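Local coordinates for protein GphF (Cystobacter violaceus, PDB 6MFC) that is a GNAT-like decarboxylase that probably acts in the initiation of polyketide biosynthesis, at residues Ala31-Leu36 / Arg60-Glu65; Ala38-Glu43 / Ala56-Arg61; Gln85-Pro90 / Asn148-Ser153; Ser99-Leu104 / Ala111-Gly116. All blocks are in the same frame, centred on the assembly; numbering follows the deposited sequence.

The four contacts run from the helical end of a GNAT fold into its central sheet. Contacts 1 and 2 lie about 8 Å apart, centre to centre, and both use helix 55-64, which packs on the turn after strand 27-30 and on helix 36-46. Contacts 3 and 4, centres about 7 Å apart, share the neighbourhood of strand 111-119, which lies between strands 77-87 and 148-153. Arg60 joins the two halves: its NH2 is 3.2 Å from Gln85 OE1, probably a hydrogen bond. Bound glycerol, probably from the crystallisation liquor, is found about 3 Å from the side chain of Glu43 (contact 2) and about 6 Å from that of Leu115 (contact 4).

Contact 1: residues Ala31-Leu36 / Arg60-Glu65; sequences ARPSDL and RRVTTE
The turn that carries the chain from strand 27-30 into helix 36-46 rests on the last turns of helix 55-64, with Ala31 and Pro33 meeting Val62. Both methyl groups of Val62 take part. CG1, placed anti to the backbone N (chi1 176°), is directed at the main chain of the turn and approaches Ala31 O to 3.5 Å. The same methyl passes 4.1 Å from Arg32 C, so it lies against two successive peptides of the turn, Ala31-Arg32 and Arg32-Pro33. Ala31 sends its CB toward the helix, where it meets the fork of the valine, 4.0 Å from Val62 CG2 and about as far from CG1. In the GNAT fold the first strand is followed by two helices, and this contact brings the second of them back against the turn that follows that strand; Val62 also packs on Tyr83 of strand 77-87, while Ala31 is hydrogen-bonded through its backbone to Cys69. Toward the surface the packing becomes looser, with Pro33 CD 4.4 Å from Val62 CG1. Within the turn, Asp35 N donates to Arg32 O over 2.9 Å. The carboxylate of Asp35, although at the N-cap position of helix 36-46, makes no capping bond; its OD2 forms a salt bridge with Arg29, and the long approach of Arg32 NH2 to OD1 is purely electrostatic, because OD1 lies well out of the guanidinium plane.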
loop_
_atom_site.group_PDB
_atom_site.type_symbol
_atom_site.label_atom_id
_atom_site.label_comp_id
_atom_site.label_asym_id
_atom_site.label_seq_id
_atom_site.Cartn_x
_atom_site.Cartn_y
_atom_site.Cartn_z
ATOM N N ALA A 31 1.208 11.270 -11.035
ATOM C CA ALA A 31 -0.210 11.574 -10.937
ATOM C C ALA A 31 -0.425 13.082 -10.975
ATOM O O ALA A 31 0.329 13.848 -10.368
ATOM C CB ALA A 31 -0.797 10.988 -9.654
ATOM N N ARG A 32 -1.449 13.506 -11.709
ATOM C CA ARG A 32 -1.824 14.906 -11.797
ATOM C C ARG A 32 -3.224 15.102 -11.225
ATOM O O ARG A 32 -4.038 14.173 -11.242
ATOM C CB ARG A 32 -1.794 15.407 -13.247
ATOM C CG ARG A 32 -0.480 15.172 -13.975
ATOM C CD ARG A 32 -0.496 15.824 -15.351
ATOM N NE ARG A 32 -1.590 15.331 -16.183
ATOM C CZ ARG A 32 -1.436 14.492 -17.202
ATOM N NH1 ARG A 32 -0.228 14.052 -17.528
ATOM N NH2 ARG A 32 -2.491 14.097 -17.904
ATOM N N PRO A 33 -3.533 16.294 -10.711
ATOM C CA PRO A 33 -4.887 16.534 -10.183
ATOM C C PRO A 33 -5.989 16.337 -11.211
ATOM O O PRO A 33 -7.149 16.146 -10.821
ATOM C CB PRO A 33 -4.823 17.991 -9.702
ATOM C CG PRO A 33 -3.377 18.231 -9.425
ATOM C CD PRO A 33 -2.630 17.431 -10.453
ATOM N N SER A 34 -5.666 16.372 -12.509
ATOM C CA SER A 34 -6.670 16.135 -13.543
ATOM C C SER A 34 -7.102 14.674 -13.592
ATOM O O SER A 34 -8.219 14.375 -14.030
ATOM C CB SER A 34 -6.129 16.570 -14.904
ATOM O OG SER A 34 -4.765 16.945 -14.811
ATOM N N ASP A 35 -6.244 13.757 -13.154
ATOM C CA ASP A 35 -6.552 12.333 -13.154
ATOM C C ASP A 35 -7.470 11.924 -12.013
ATOM O O ASP A 35 -7.704 10.725 -11.828
ATOM C CB ASP A 35 -5.259 11.521 -13.080
ATOM C CG ASP A 35 -4.226 11.987 -14.079
ATOM O OD1 ASP A 35 -4.511 12.945 -14.826
ATOM O OD2 ASP A 35 -3.126 11.398 -14.115
ATOM N N LEU A 36 -8.000 12.889 -11.259
ATOM C CA LEU A 36 -8.737 12.570 -10.042
ATOM C C LEU A 36 -9.974 11.730 -10.335
ATOM O O LEU A 36 -10.289 10.796 -9.587
ATOM C CB LEU A 36 -9.116 13.859 -9.315
ATOM C CG LEU A 36 -9.845 13.724 -7.980
ATOM C CD1 LEU A 36 -9.028 12.897 -7.002
ATOM C CD2 LEU A 36 -10.132 15.103 -7.411
ATOM N N ARG A 60 -5.800 14.685 -1.649
ATOM C CA ARG A 60 -4.843 15.047 -0.610
ATOM C C ARG A 60 -3.485 14.401 -0.858
ATOM O O ARG A 60 -2.444 15.019 -0.617
ATOM C CB ARG A 60 -5.380 14.640 0.761
ATOM C CG ARG A 60 -4.589 15.215 1.924
ATOM C CD ARG A 60 -4.472 14.227 3.076
ATOM N NE ARG A 60 -3.602 13.099 2.754
ATOM C CZ ARG A 60 -2.272 13.158 2.756
ATOM N NH1 ARG A 60 -1.656 14.294 3.055
ATOM N NH2 ARG A 60 -1.556 12.083 2.452
ATOM N N ARG A 61 -3.477 13.156 -1.340
ATOM C CA ARG A 61 -2.216 12.458 -1.575
ATOM C C ARG A 61 -1.459 13.061 -2.752
ATOM O O ARG A 61 -0.257 13.341 -2.655
ATOM C CB ARG A 61 -2.477 10.972 -1.822
ATOM C CG ARG A 61 -3.209 10.267 -0.698
ATOM C CD ARG A 61 -3.555 8.845 -1.092
ATOM N NE ARG A 61 -4.383 8.189 -0.086
ATOM C CZ ARG A 61 -4.854 6.952 -0.201
ATOM N NH1 ARG A 61 -4.579 6.236 -1.282
ATOM N NH2 ARG A 61 -5.601 6.432 0.762
ATOM N N VAL A 62 -2.146 13.259 -3.879
ATOM C CA VAL A 62 -1.475 13.719 -5.090
ATOM C C VAL A 62 -0.924 15.127 -4.904
ATOM O O VAL A 62 0.162 15.449 -5.400
ATOM C CB VAL A 62 -2.433 13.635 -6.292
ATOM C CG1 VAL A 62 -1.778 14.196 -7.543
ATOM C CG2 VAL A 62 -2.868 12.194 -6.514
ATOM N N THR A 63 -1.646 15.982 -4.181
ATOM C CA THR A 63 -1.206 17.360 -4.002
ATOM C C THR A 63 -0.198 17.525 -2.871
ATOM O O THR A 63 0.554 18.505 -2.873
ATOM C CB THR A 63 -2.413 18.262 -3.752
ATOM O OG1 THR A 63 -3.078 17.855 -2.549
ATOM C CG2 THR A 63 -3.386 18.172 -4.920
ATOM N N THR A 64 -0.153 16.596 -1.914
ATOM C CA THR A 64 0.802 16.713 -0.817
ATOM C C THR A 64 2.190 16.245 -1.238
ATOM O O THR A 64 3.190 16.924 -0.974
ATOM C CB THR A 64 0.317 15.918 0.396
ATOM O OG1 THR A 64 -0.957 16.426 0.818
ATOM C CG2 THR A 64 1.309 16.025 1.544
ATOM N N GLU A 65 2.272 15.085 -1.890
ATOM C CA GLU A 65 3.520 14.542 -2.422
ATOM C C GLU A 65 3.355 14.425 -3.933
ATOM O O GLU A 65 3.095 13.330 -4.456
ATOM C CB GLU A 65 3.855 13.191 -1.791
ATOM C CG GLU A 65 5.304 12.764 -1.948
ATOM C CD GLU A 65 6.189 13.290 -0.835
ATOM O OE1 GLU A 65 5.703 13.403 0.310
ATOM O OE2 GLU A 65 7.370 13.593 -1.104
#

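Contact 2: residues Ala38-Glu43 / Ala56-Arg61; sequences ALCALE and AELLRR
Leu58 pushes a single methyl, CD1, into the surface of helix 36-46 among Leu39, Cys40 and Glu43. The methyl lies 3.5 Å from Leu39 O, against the backbone of the helix, with Cys40 SG 4.0 Å from Leu58 CD1 on the more exposed flank. The aliphatic part of Glu43 completes the seat, its CB also 4.0 Å from Leu58 CD1. Around this apolar core, Leu39 and Leu58 both pack on Tyr83 of strand 77-87, which lies beneath the two helices. The short helical segments 38-43 and 56-61 run at 121° to each other, their axes 10.2 Å apart at closest.

A polar shell lies farther out. The side chain of Glu43 is bent at chi2 (81°), which turns its carboxylate toward the guanidinium end of Arg61; OE1 accepts from a water 3.0 Å away, and that water accepts in turn from Arg61 NH1. Glu43 OE2 is hydrogen-bonded to the backbone N of Ala53. Arg61 NE donates over 3.1 Å to the anti lone pair of Glu57 OE2. That oxygen also takes Arg60 NE, 3.2 Å distant, on its syn side and 32° out of the carboxylate plane. Arg61 further makes a cation-pi contact with Tyr83.

Both Glu57 OE2 and the water lie in the plane of the Arg61 guanidinium, at its edge. The group is thus fixed in rotation from two directions, and the helices, whose direct contacts are van der Waals, are coupled in their polar parts through water.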
loop_
_atom_site.group_PDB
_atom_site.type_symbol
_atom_site.label_atom_id
_atom_site.label_comp_id
_atom_site.label_asym_id
_atom_site.label_seq_id
_atom_site.Cartn_x
_atom_site.Cartn_y
_atom_site.Cartn_z
ATOM N N ALA A 38 -10.372 9.617 -12.756
ATOM C CA ALA A 38 -9.927 8.263 -13.058
ATOM C C ALA A 38 -9.403 7.563 -11.811
ATOM O O ALA A 38 -9.628 6.361 -11.631
ATOM C CB ALA A 38 -8.854 8.293 -14.147
ATOM N N LEU A 39 -8.706 8.298 -10.940
ATOM C CA LEU A 39 -8.201 7.703 -9.708
ATOM C C LEU A 39 -9.338 7.262 -8.796
ATOM O O LEU A 39 -9.220 6.249 -8.098
ATOM C CB LEU A 39 -7.283 8.689 -8.986
ATOM C CG LEU A 39 -6.003 9.077 -9.729
ATOM C CD1 LEU A 39 -5.165 10.049 -8.909
ATOM C CD2 LEU A 39 -5.196 7.840 -10.095
ATOM N N CYS A 40 -10.447 8.005 -8.790
ATOM C CA CYS A 40 -11.619 7.568 -8.040
ATOM C C CYS A 40 -12.272 6.361 -8.698
ATOM O O CYS A 40 -12.734 5.444 -8.008
ATOM C CB CYS A 40 -12.620 8.715 -7.911
ATOM S SG CYS A 40 -12.055 10.096 -6.891
ATOM N N ALA A 41 -12.324 6.347 -10.034
ATOM C CA ALA A 41 -12.893 5.206 -10.744
ATOM C C ALA A 41 -12.065 3.949 -10.516
ATOM O O ALA A 41 -12.617 2.866 -10.286
ATOM C CB ALA A 41 -12.999 5.519 -12.236
ATOM N N LEU A 42 -10.737 4.072 -10.584
ATOM C CA LEU A 42 -9.875 2.937 -10.276
ATOM C C LEU A 42 -10.048 2.498 -8.829
ATOM O O LEU A 42 -10.012 1.299 -8.524
ATOM C CB LEU A 42 -8.416 3.297 -10.556
ATOM C CG LEU A 42 -7.387 2.226 -10.197
ATOM C CD1 LEU A 42 -7.572 0.992 -11.068
ATOM C CD2 LEU A 42 -5.974 2.772 -10.319
ATOM N N GLU A 43 -10.249 3.458 -7.924
ATOM C CA GLU A 43 -10.441 3.128 -6.516
ATOM C C GLU A 43 -11.724 2.333 -6.304
ATOM O O GLU A 43 -11.776 1.447 -5.443
ATOM C CB GLU A 43 -10.455 4.409 -5.679
ATOM C CG GLU A 43 -10.490 4.190 -4.174
ATOM C CD GLU A 43 -9.122 3.892 -3.592
ATOM O OE1 GLU A 43 -8.170 3.665 -4.370
ATOM O OE2 GLU A 43 -8.999 3.890 -2.350
ATOM N N ALA A 56 -11.615 13.385 -1.659
ATOM C CA ALA A 56 -10.791 14.347 -0.936
ATOM C C ALA A 56 -9.449 13.740 -0.540
ATOM O O ALA A 56 -8.407 14.395 -0.664
ATOM C CB ALA A 56 -11.538 14.855 0.296
ATOM N N GLU A 57 -9.454 12.492 -0.064
ATOM C CA GLU A 57 -8.202 11.855 0.335
ATOM C C GLU A 57 -7.310 11.582 -0.868
ATOM O O GLU A 57 -6.092 11.789 -0.805
ATOM C CB GLU A 57 -8.480 10.559 1.096
ATOM C CG GLU A 57 -7.225 9.743 1.396
ATOM C CD GLU A 57 -6.228 10.492 2.269
ATOM O OE1 GLU A 57 -6.660 11.330 3.088
ATOM O OE2 GLU A 57 -5.011 10.244 2.136
ATOM N N LEU A 58 -7.895 11.112 -1.973
ATOM C CA LEU A 58 -7.106 10.876 -3.177
ATOM C C LEU A 58 -6.482 12.167 -3.685
ATOM O O LEU A 58 -5.339 12.169 -4.157
ATOM C CB LEU A 58 -7.971 10.230 -4.259
ATOM C CG LEU A 58 -8.332 8.763 -4.011
ATOM C CD1 LEU A 58 -9.033 8.165 -5.222
ATOM C CD2 LEU A 58 -7.087 7.963 -3.652
ATOM N N LEU A 59 -7.212 13.280 -3.589
ATOM C CA LEU A 59 -6.629 14.568 -3.945
ATOM C C LEU A 59 -5.573 14.989 -2.931
ATOM O O LEU A 59 -4.552 15.581 -3.300
ATOM C CB LEU A 59 -7.718 15.630 -4.054
ATOM C CG LEU A 59 -7.252 17.032 -4.449
ATOM C CD1 LEU A 59 -6.787 17.055 -5.896
ATOM C CD2 LEU A 59 -8.350 18.051 -4.215
ATOM N N ARG A 60 -5.800 14.685 -1.649
ATOM C CA ARG A 60 -4.843 15.047 -0.610
ATOM C C ARG A 60 -3.485 14.401 -0.858
ATOM O O ARG A 60 -2.444 15.019 -0.617
ATOM C CB ARG A 60 -5.380 14.640 0.761
ATOM C CG ARG A 60 -4.589 15.215 1.924
ATOM C CD ARG A 60 -4.472 14.227 3.076
ATOM N NE ARG A 60 -3.602 13.099 2.754
ATOM C CZ ARG A 60 -2.272 13.158 2.756
ATOM N NH1 ARG A 60 -1.656 14.294 3.055
ATOM N NH2 ARG A 60 -1.556 12.083 2.452
ATOM N N ARG A 61 -3.477 13.156 -1.340
ATOM C CA ARG A 61 -2.216 12.458 -1.575
ATOM C C ARG A 61 -1.459 13.061 -2.752
ATOM O O ARG A 61 -0.257 13.341 -2.655
ATOM C CB ARG A 61 -2.477 10.972 -1.822
ATOM C CG ARG A 61 -3.209 10.267 -0.698
ATOM C CD ARG A 61 -3.555 8.845 -1.092
ATOM N NE ARG A 61 -4.383 8.189 -0.086
ATOM C CZ ARG A 61 -4.854 6.952 -0.201
ATOM N NH1 ARG A 61 -4.579 6.236 -1.282
ATOM N NH2 ARG A 61 -5.601 6.432 0.762
HETATM O O HOH W 1 -5.751 3.858 -2.550
#

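Contact 3: residues Gln85-Pro90 / Asn148-Ser153; sequences QRIAGP and NVVGVS
Pro90 and Val150 cross at about a right angle, the pyrrolidine ring meeting one branch of the valine. That branch is CG1, which stands 3.9 Å from Pro90 CG and 4.1 Å from Pro90 CB, so the methyl rests against one side of the ring instead of on a single atom. With chi1 at -50°, CG1 is anti to the carbonyl carbon of Val150, and the other methyl, CG2, is left to face Ile87. Ile87 leaves its backbone directed past the other segment, and its chain, straight through chi2, brings the end nearer: Ile87 CD1 reaches Val150 CG2 at 4.5 Å, a looser touch. The same ring carbon, Pro90 CG, also has Asn148 ND2 4.4 Å away, and this amide too packs without polar engagement of the proline.

Segments 85-90 and 148-153 are not neighbours in the sheet. Strand 111-119 runs between strands 77-87 and 148-153, pairing with Ile87 through Ala111 and with Asn148 through Leu112. The chain leaving strand 77-87 therefore folds over one face of the sheet, where Ile216 of strand 212-218 also touches Pro90, Asn148 and Val150, and Leu93 packs on Val150.

The side chains thus meet by van der Waals packing alone, and the pairing of both strands with strand 111-119 probably helps to set their positions, Pro90 lying beyond the paired part.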
loop_
_atom_site.group_PDB
_atom_site.type_symbol
_atom_site.label_atom_id
_atom_site.label_comp_id
_atom_site.label_asym_id
_atom_site.label_seq_id
_atom_site.Cartn_x
_atom_site.Cartn_y
_atom_site.Cartn_z
ATOM N N GLN A 85 4.057 9.036 0.540
ATOM C CA GLN A 85 4.505 10.262 1.181
ATOM C C GLN A 85 5.748 9.954 2.000
ATOM O O GLN A 85 5.976 8.816 2.416
ATOM C CB GLN A 85 3.421 10.886 2.070
ATOM C CG GLN A 85 3.115 10.118 3.344
ATOM C CD GLN A 85 2.003 10.757 4.155
ATOM O OE1 GLN A 85 1.370 11.716 3.712
ATOM N NE2 GLN A 85 1.761 10.229 5.350
ATOM N N ARG A 86 6.556 10.984 2.219
ATOM C CA ARG A 86 7.822 10.844 2.927
ATOM C C ARG A 86 7.596 11.109 4.410
ATOM O O ARG A 86 7.113 12.183 4.787
ATOM C CB ARG A 86 8.860 11.804 2.350
ATOM C CG ARG A 86 10.289 11.522 2.772
ATOM C CD ARG A 86 11.265 12.246 1.861
ATOM N NE ARG A 86 12.653 11.900 2.151
ATOM C CZ ARG A 86 13.676 12.203 1.360
ATOM N NH1 ARG A 86 13.469 12.855 0.224
ATOM N NH2 ARG A 86 14.907 11.849 1.700
ATOM N N ILE A 87 7.930 10.128 5.248
ATOM C CA ILE A 87 7.770 10.268 6.692
ATOM C C ILE A 87 9.126 10.112 7.366
ATOM O O ILE A 87 10.144 9.898 6.697
ATOM C CB ILE A 87 6.753 9.254 7.246
ATOM C CG1 ILE A 87 7.302 7.832 7.146
ATOM C CG2 ILE A 87 5.431 9.363 6.505
ATOM C CD1 ILE A 87 6.341 6.770 7.638
ATOM N N ALA A 88 9.147 10.214 8.697
ATOM C CA ALA A 88 10.407 10.186 9.434
ATOM C C ALA A 88 11.127 8.855 9.252
ATOM O O ALA A 88 12.280 8.811 8.808
ATOM C CB ALA A 88 10.148 10.465 10.917
ATOM N N GLY A 89 10.460 7.755 9.592
ATOM C CA GLY A 89 11.044 6.443 9.457
ATOM C C GLY A 89 10.035 5.339 9.692
ATOM O O GLY A 89 8.841 5.587 9.881
ATOM N N PRO A 90 10.501 4.087 9.676
ATOM C CA PRO A 90 9.584 2.964 9.934
ATOM C C PRO A 90 8.958 3.001 11.317
ATOM O O PRO A 90 7.846 2.487 11.497
ATOM C CB PRO A 90 10.482 1.731 9.756
ATOM C CG PRO A 90 11.623 2.206 8.910
ATOM C CD PRO A 90 11.851 3.630 9.310
ATOM N N ASN A 148 14.210 3.527 3.300
ATOM C CA ASN A 148 13.291 2.398 3.308
ATOM C C ASN A 148 11.982 2.798 2.648
ATOM O O ASN A 148 11.566 3.959 2.703
ATOM C CB ASN A 148 13.015 1.896 4.731
ATOM C CG ASN A 148 14.249 1.340 5.403
ATOM O OD1 ASN A 148 14.550 0.153 5.287
ATOM N ND2 ASN A 148 14.972 2.196 6.116
ATOM N N VAL A 149 11.341 1.819 2.020
ATOM C CA VAL A 149 9.976 1.941 1.529
ATOM C C VAL A 149 9.116 1.057 2.419
ATOM O O VAL A 149 9.242 -0.173 2.392
ATOM C CB VAL A 149 9.852 1.538 0.054
ATOM C CG1 VAL A 149 8.410 1.677 -0.416
ATOM C CG2 VAL A 149 10.783 2.375 -0.803
ATOM N N VAL A 150 8.256 1.672 3.224
ATOM C CA VAL A 150 7.445 0.942 4.185
ATOM C C VAL A 150 5.972 1.182 3.874
ATOM O O VAL A 150 5.611 2.029 3.058
ATOM C CB VAL A 150 7.769 1.331 5.638
ATOM C CG1 VAL A 150 9.271 1.277 5.882
ATOM C CG2 VAL A 150 7.221 2.707 5.941
ATOM N N GLY A 151 5.122 0.413 4.545
ATOM C CA GLY A 151 3.687 0.532 4.369
ATOM C C GLY A 151 2.972 -0.389 5.330
ATOM O O GLY A 151 3.571 -1.277 5.940
ATOM N N VAL A 152 1.672 -0.158 5.460
ATOM C CA VAL A 152 0.805 -0.969 6.303
ATOM C C VAL A 152 -0.049 -1.817 5.371
ATOM O O VAL A 152 -1.053 -1.346 4.824
ATOM C CB VAL A 152 -0.053 -0.113 7.241
ATOM C CG1 VAL A 152 -0.970 -0.996 8.070
ATOM C CG2 VAL A 152 0.834 0.730 8.142
ATOM N N SER A 153 0.350 -3.071 5.182
ATOM C CA SER A 153 -0.353 -3.980 4.287
ATOM C C SER A 153 -1.544 -4.600 5.019
ATOM O O SER A 153 -1.941 -4.161 6.100
ATOM C CB SER A 153 0.609 -5.036 3.749
ATOM O OG SER A 153 -0.054 -5.941 2.884
#

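Contact 4: residues Ser99-Leu104 / Ala111-Gly116; sequences SELAGL and ALQLLG
Apolar contact comes first: Leu101, in the loop that follows strand 77-87, meets Leu115 of strand 111-119. The two side chains run antiparallel, one alongside the other, and their ends touch where Leu101 CD1 lies 3.9 Å from Leu115 CD2. Leu115 also packs on Tyr83 and on Arg60 and Arg61 of helix 55-64.

A second kind of contact sets leucine methyls against an amide. Gln113 reaches out from the strand with CG anti to its backbone nitrogen (chi1 175°) and the chain extended beyond, which carries the carboxamide across to the loop. Its NE2 sits at the fork of Leu101, 3.6 Å from Leu101 CD1 and 3.8 Å from Leu101 CD2. Leu104 comes to the oxygen end of the same group, more loosely, with its CD1 4.3 Å from Gln113 OE1.

The hydrogen bonds run through a third residue. Gln85 NE2 donates both to Gln113 OE1 and to Leu101 O, so one amide of the neighbouring strand ties the buried glutamine to the loop and helps to fix the orientation of both. Leu101 O has another donor within the loop, Leu104 N at 3.2 Å.

Leu115 and Gly116 together face Tyr83, a classic beta bulge. Such a bulge in this strand is a recurrent feature of the GNAT fold, where in acetyltransferases it borders the acyl-CoA site; the hydrogen bond from Leu115 O to a bound glycerol is consistent with a pocket here.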
loop_
_atom_site.group_PDB
_atom_site.type_symbol
_atom_site.label_atom_id
_atom_site.label_comp_id
_atom_site.label_asym_id
_atom_site.label_seq_id
_atom_site.Cartn_x
_atom_site.Cartn_y
_atom_site.Cartn_z
ATOM N N SER A 99 -6.942 6.573 8.787
ATOM C CA SER A 99 -7.465 7.869 8.376
ATOM C C SER A 99 -6.557 9.015 8.803
ATOM O O SER A 99 -6.475 10.029 8.103
ATOM C CB SER A 99 -8.870 8.064 8.948
ATOM O OG SER A 99 -8.892 7.795 10.338
ATOM N N GLU A 100 -5.869 8.871 9.929
ATOM C CA GLU A 100 -5.057 9.948 10.495
ATOM C C GLU A 100 -3.588 9.778 10.107
ATOM O O GLU A 100 -2.697 9.711 10.953
ATOM C CB GLU A 100 -5.222 9.983 12.012
ATOM C CG GLU A 100 -6.568 9.479 12.504
ATOM C CD GLU A 100 -6.602 9.305 14.011
ATOM O OE1 GLU A 100 -5.686 9.816 14.689
ATOM O OE2 GLU A 100 -7.540 8.656 14.519
ATOM N N LEU A 101 -3.336 9.713 8.798
ATOM C CA LEU A 101 -1.995 9.448 8.294
ATOM C C LEU A 101 -1.272 10.669 7.746
ATOM O O LEU A 101 -0.044 10.623 7.618
ATOM C CB LEU A 101 -2.035 8.379 7.191
ATOM C CG LEU A 101 -2.102 6.920 7.644
ATOM C CD1 LEU A 101 -2.000 5.988 6.447
ATOM C CD2 LEU A 101 -1.009 6.618 8.660
ATOM N N ALA A 102 -1.986 11.749 7.417
ATOM C CA ALA A 102 -1.327 12.899 6.805
ATOM C C ALA A 102 -0.342 13.562 7.758
ATOM O O ALA A 102 0.642 14.164 7.311
ATOM C CB ALA A 102 -2.367 13.912 6.327
ATOM N N GLY A 103 -0.578 13.456 9.069
ATOM C CA GLY A 103 0.291 14.092 10.046
ATOM C C GLY A 103 1.701 13.539 10.082
ATOM O O GLY A 103 2.595 14.190 10.634
ATOM N N LEU A 104 1.924 12.356 9.509
ATOM C CA LEU A 104 3.249 11.753 9.503
ATOM C C LEU A 104 4.171 12.348 8.447
ATOM O O LEU A 104 5.364 12.029 8.447
ATOM C CB LEU A 104 3.147 10.242 9.275
ATOM C CG LEU A 104 2.319 9.416 10.259
ATOM C CD1 LEU A 104 2.442 7.932 9.938
ATOM C CD2 LEU A 104 2.739 9.698 11.690
ATOM N N ALA A 111 12.478 7.795 4.954
ATOM C CA ALA A 111 11.671 6.635 4.607
ATOM C C ALA A 111 10.431 7.099 3.857
ATOM O O ALA A 111 9.842 8.127 4.200
ATOM C CB ALA A 111 11.276 5.835 5.854
ATOM N N LEU A 112 10.044 6.337 2.839
ATOM C CA LEU A 112 8.892 6.650 2.000
ATOM C C LEU A 112 7.777 5.654 2.296
ATOM O O LEU A 112 7.975 4.440 2.172
ATOM C CB LEU A 112 9.273 6.616 0.520
ATOM C CG LEU A 112 8.196 6.996 -0.498
ATOM C CD1 LEU A 112 7.795 8.453 -0.338
ATOM C CD2 LEU A 112 8.678 6.721 -1.915
ATOM N N GLN A 113 6.613 6.166 2.684
ATOM C CA GLN A 113 5.492 5.334 3.103
ATOM C C GLN A 113 4.538 5.106 1.937
ATOM O O GLN A 113 4.103 6.061 1.289
ATOM C CB GLN A 113 4.737 5.979 4.265
ATOM C CG GLN A 113 3.489 5.219 4.672
ATOM C CD GLN A 113 2.563 6.046 5.535
ATOM O OE1 GLN A 113 2.780 7.242 5.729
ATOM N NE2 GLN A 113 1.520 5.414 6.059
ATOM N N LEU A 114 4.206 3.842 1.685
ATOM C CA LEU A 114 3.220 3.499 0.670
ATOM C C LEU A 114 1.822 3.678 1.249
ATOM O O LEU A 114 1.442 2.979 2.193
ATOM C CB LEU A 114 3.418 2.063 0.185
ATOM C CG LEU A 114 4.632 1.764 -0.694
ATOM C CD1 LEU A 114 4.726 0.275 -0.998
ATOM C CD2 LEU A 114 4.564 2.570 -1.977
ATOM N N LEU A 115 1.062 4.618 0.692
ATOM C CA LEU A 115 -0.321 4.805 1.108
ATOM C C LEU A 115 -1.282 3.915 0.335
ATOM O O LEU A 115 -2.370 3.607 0.836
ATOM C CB LEU A 115 -0.728 6.272 0.946
ATOM C CG LEU A 115 0.067 7.273 1.786
ATOM C CD1 LEU A 115 -0.408 8.687 1.518
ATOM C CD2 LEU A 115 -0.048 6.940 3.263
ATOM N N GLY A 116 -0.903 3.490 -0.866
ATOM C CA GLY A 116 -1.755 2.638 -1.668
ATOM C C GLY A 116 -1.118 2.200 -2.968
ATOM O O GLY A 116 -0.267 2.901 -3.525
#